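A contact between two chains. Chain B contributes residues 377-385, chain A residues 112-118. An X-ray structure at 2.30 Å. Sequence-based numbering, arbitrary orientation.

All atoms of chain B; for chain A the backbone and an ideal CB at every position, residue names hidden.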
# COMPACT_ATOMS: atom_id res chain seq x y z
N LEU B 377 27.51 -7.05 -5.16
CA LEU B 377 28.12 -6.73 -6.44
C LEU B 377 27.66 -7.63 -7.59
O LEU B 377 27.72 -7.24 -8.75
CB LEU B 377 29.65 -6.80 -6.32
CG LEU B 377 30.34 -5.87 -5.31
CD1 LEU B 377 31.79 -6.29 -5.14
CD2 LEU B 377 30.25 -4.43 -5.77
N GLU B 378 27.19 -8.83 -7.26
CA GLU B 378 26.74 -9.78 -8.26
C GLU B 378 25.81 -9.25 -9.34
O GLU B 378 26.16 -9.27 -10.53
CB GLU B 378 26.08 -10.98 -7.59
CG GLU B 378 27.07 -12.06 -7.22
CD GLU B 378 27.72 -12.67 -8.45
OE1 GLU B 378 28.75 -13.36 -8.30
OE2 GLU B 378 27.21 -12.46 -9.57
N VAL B 379 24.63 -8.78 -8.95
CA VAL B 379 23.68 -8.27 -9.93
C VAL B 379 24.29 -7.24 -10.87
O VAL B 379 23.97 -7.22 -12.06
CB VAL B 379 22.44 -7.65 -9.24
CG1 VAL B 379 22.83 -6.42 -8.44
CG2 VAL B 379 21.39 -7.30 -10.29
N PHE B 380 25.16 -6.38 -10.36
CA PHE B 380 25.77 -5.36 -11.20
C PHE B 380 26.73 -5.91 -12.25
O PHE B 380 27.44 -5.16 -12.92
CB PHE B 380 26.48 -4.31 -10.34
CG PHE B 380 25.56 -3.58 -9.41
CD1 PHE B 380 25.25 -4.11 -8.16
CD2 PHE B 380 24.98 -2.37 -9.79
CE1 PHE B 380 24.39 -3.44 -7.30
CE2 PHE B 380 24.11 -1.69 -8.93
CZ PHE B 380 23.82 -2.23 -7.68
N LYS B 381 26.74 -7.23 -12.39
CA LYS B 381 27.56 -7.89 -13.39
C LYS B 381 26.63 -8.37 -14.50
O LYS B 381 26.99 -9.22 -15.31
CB LYS B 381 28.30 -9.07 -12.76
CG LYS B 381 29.54 -8.66 -11.98
CD LYS B 381 29.91 -9.67 -10.90
CE LYS B 381 29.81 -11.04 -11.37
NZ LYS B 381 30.27 -12.10 -10.68
N TYR B 382 25.43 -7.80 -14.53
CA TYR B 382 24.44 -8.17 -15.53
C TYR B 382 23.73 -6.97 -16.14
O TYR B 382 22.51 -6.87 -16.12
CB TYR B 382 23.43 -9.15 -14.93
CG TYR B 382 24.06 -10.46 -14.54
CD1 TYR B 382 24.34 -11.44 -15.50
CD2 TYR B 382 24.43 -10.71 -13.21
CE1 TYR B 382 24.97 -12.63 -15.14
CE2 TYR B 382 25.06 -11.90 -12.85
CZ TYR B 382 25.33 -12.86 -13.82
OH TYR B 382 25.95 -14.03 -13.47
N GLY B 383 24.54 -6.07 -16.69
CA GLY B 383 24.02 -4.89 -17.35
C GLY B 383 22.97 -4.07 -16.62
O GLY B 383 22.00 -3.63 -17.24
N MET B 384 23.14 -3.86 -15.32
CA MET B 384 22.19 -3.05 -14.58
C MET B 384 22.27 -1.69 -15.27
O MET B 384 23.34 -1.09 -15.35
CB MET B 384 22.61 -2.92 -13.11
CG MET B 384 21.51 -2.41 -12.21
SD MET B 384 20.15 -3.59 -11.97
CE MET B 384 20.38 -3.92 -10.31
N PRO B 385 21.14 -1.18 -15.77
CA PRO B 385 21.10 0.11 -16.46
C PRO B 385 21.24 1.32 -15.54
O PRO B 385 20.98 1.22 -14.34
CB PRO B 385 19.74 0.08 -17.14
CG PRO B 385 18.90 -0.62 -16.11
CD PRO B 385 19.79 -1.78 -15.70
N UNK A 112 18.65 -15.49 -8.47
CA UNK A 112 17.37 -14.78 -8.39
C UNK A 112 17.48 -13.36 -8.91
O UNK A 112 16.64 -12.90 -9.69
CB UNK A 112 16.86 -14.76 -6.95
N UNK A 113 18.52 -12.66 -8.47
CA UNK A 113 18.77 -11.28 -8.85
C UNK A 113 18.84 -11.04 -10.35
O UNK A 113 19.00 -9.91 -10.79
CB UNK A 113 20.08 -10.81 -8.21
N UNK A 114 18.73 -12.11 -11.14
CA UNK A 114 18.78 -11.98 -12.59
C UNK A 114 17.73 -12.85 -13.28
O UNK A 114 17.18 -12.47 -14.32
CB UNK A 114 20.18 -12.35 -13.10
N UNK A 115 17.42 -14.00 -12.70
CA UNK A 115 16.44 -14.91 -13.28
C UNK A 115 15.02 -14.34 -13.21
O UNK A 115 14.16 -14.72 -14.00
CB UNK A 115 16.50 -16.26 -12.57
N UNK A 116 14.78 -13.44 -12.27
CA UNK A 116 13.46 -12.82 -12.11
C UNK A 116 13.10 -11.95 -13.31
O UNK A 116 11.92 -11.66 -13.54
CB UNK A 116 13.42 -11.98 -10.83
N UNK A 117 14.12 -11.53 -14.06
CA UNK A 117 13.94 -10.68 -15.23
C UNK A 117 13.13 -11.35 -16.32
O UNK A 117 12.55 -10.68 -17.17
CB UNK A 117 15.30 -10.26 -15.79
N UNK A 118 13.10 -12.68 -16.30
CA UNK A 118 12.36 -13.41 -17.31
C UNK A 118 10.89 -13.04 -17.31
O UNK A 118 10.33 -12.73 -16.25
CB UNK A 118 12.52 -14.92 -17.10

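Position 112 lies on helical backbone, and its ideal CB has no atom of chain B 377-385 within 5.5 Å. Many side chains would serve; the deposited residue is Arg A112, which makes no contact with this stretch.

Position 113 is the point of closest backbone approach, its CA 5.9 Å from the CA of Val B379. CA-to-CB points toward chain B, and the ideal CB lies 4.1 Å from Val B379 CB. Beyond it lie the aliphatic part and carboxylate of Glu B378 and the ring of Tyr B382. A long or flat side chain suits such a surface: an aromatic or methionine for the apolar part, or a chain with a polar end that could approach the carboxylate. The residue is Tyr A113, with chi1 in the p well. Glu B378 CB sits over one face of its ring, 4.2 Å from the centroid in a CH-pi contact, while Tyr B382 CE2 approaches the ring edge, 3.4 Å from Tyr A113 CE1. Val B379 CB packs 3.8 Å from Tyr A113 CD1. The phenol reaches past these carbons, bringing Tyr A113 OH to 3.1 Å from Glu B378 OE2; within chain B the same carboxylate is in a salt bridge with Lys B381, Lys B381 NZ to Glu B378 OE1 3.1 Å.

At position 114 CA-to-CB again points toward chain B, and the ideal CB stands 4.6 Å from Tyr B382 CG. An aromatic ring at this range favours a compact apolar side chain, such as valine, isoleucine or alanine. Val A114 is found, and its CG2 covers one face of the Tyr B382 ring, 4.0 Å from Tyr B382 CG.

Positions 115 and 116 have ideal CB atoms beyond reach of chain B, which leaves their choice open; they are Thr A115 and Leu A116.

Position 117 points its CB toward chain B, but no atom of chain B 377-385 lies within 5.5 Å of it. Only a long side chain could bridge the gap, and the carbonyl oxygen of Tyr B382 offers an acceptor at the far side, so arginine suits best, and a fully extended lysine might just reach. Arg A117 extends with chi2 and chi3 both t. Its NH1 donates to Tyr B382 O at 2.9 Å, and its NH2 adds a weak bond to Tyr B382 O at 3.1 Å, so the carbonyl meets the guanidinium at its edge.

At position 118, phi and psi of -59/147 do not demand glycine, and a CB would have room. Gly A118 occupies it, just before a helix.

Chain A 112-118: RYVTLRG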
# COMPACT_ATOMS: atom_id res chain seq x y z
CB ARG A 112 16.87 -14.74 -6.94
CG ARG A 112 15.44 -14.23 -6.78
CD ARG A 112 14.44 -15.39 -6.78
NE ARG A 112 13.11 -14.98 -7.22
CZ ARG A 112 12.03 -15.76 -7.15
NH1 ARG A 112 12.12 -16.98 -6.64
NH2 ARG A 112 10.86 -15.32 -7.60
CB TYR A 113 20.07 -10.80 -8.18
CG TYR A 113 21.28 -11.63 -8.53
CD1 TYR A 113 21.98 -11.42 -9.72
CD2 TYR A 113 21.71 -12.65 -7.69
CE1 TYR A 113 23.07 -12.21 -10.07
CE2 TYR A 113 22.80 -13.45 -8.03
CZ TYR A 113 23.48 -13.22 -9.22
OH TYR A 113 24.55 -14.02 -9.55
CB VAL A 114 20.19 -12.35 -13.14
CG1 VAL A 114 20.45 -13.84 -12.97
CG2 VAL A 114 20.30 -11.95 -14.60
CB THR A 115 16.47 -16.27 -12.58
OG1 THR A 115 15.69 -17.21 -13.33
CG2 THR A 115 15.89 -16.17 -11.17
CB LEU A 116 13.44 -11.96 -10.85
CG LEU A 116 12.47 -12.33 -9.73
CD1 LEU A 116 12.60 -11.30 -8.62
CD2 LEU A 116 11.04 -12.37 -10.24
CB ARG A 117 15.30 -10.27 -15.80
CG ARG A 117 16.12 -9.40 -14.88
CD ARG A 117 17.40 -8.98 -15.56
NE ARG A 117 18.23 -8.16 -14.69
CZ ARG A 117 19.33 -7.52 -15.08
NH1 ARG A 117 19.75 -7.62 -16.33
NH2 ARG A 117 20.02 -6.79 -14.22
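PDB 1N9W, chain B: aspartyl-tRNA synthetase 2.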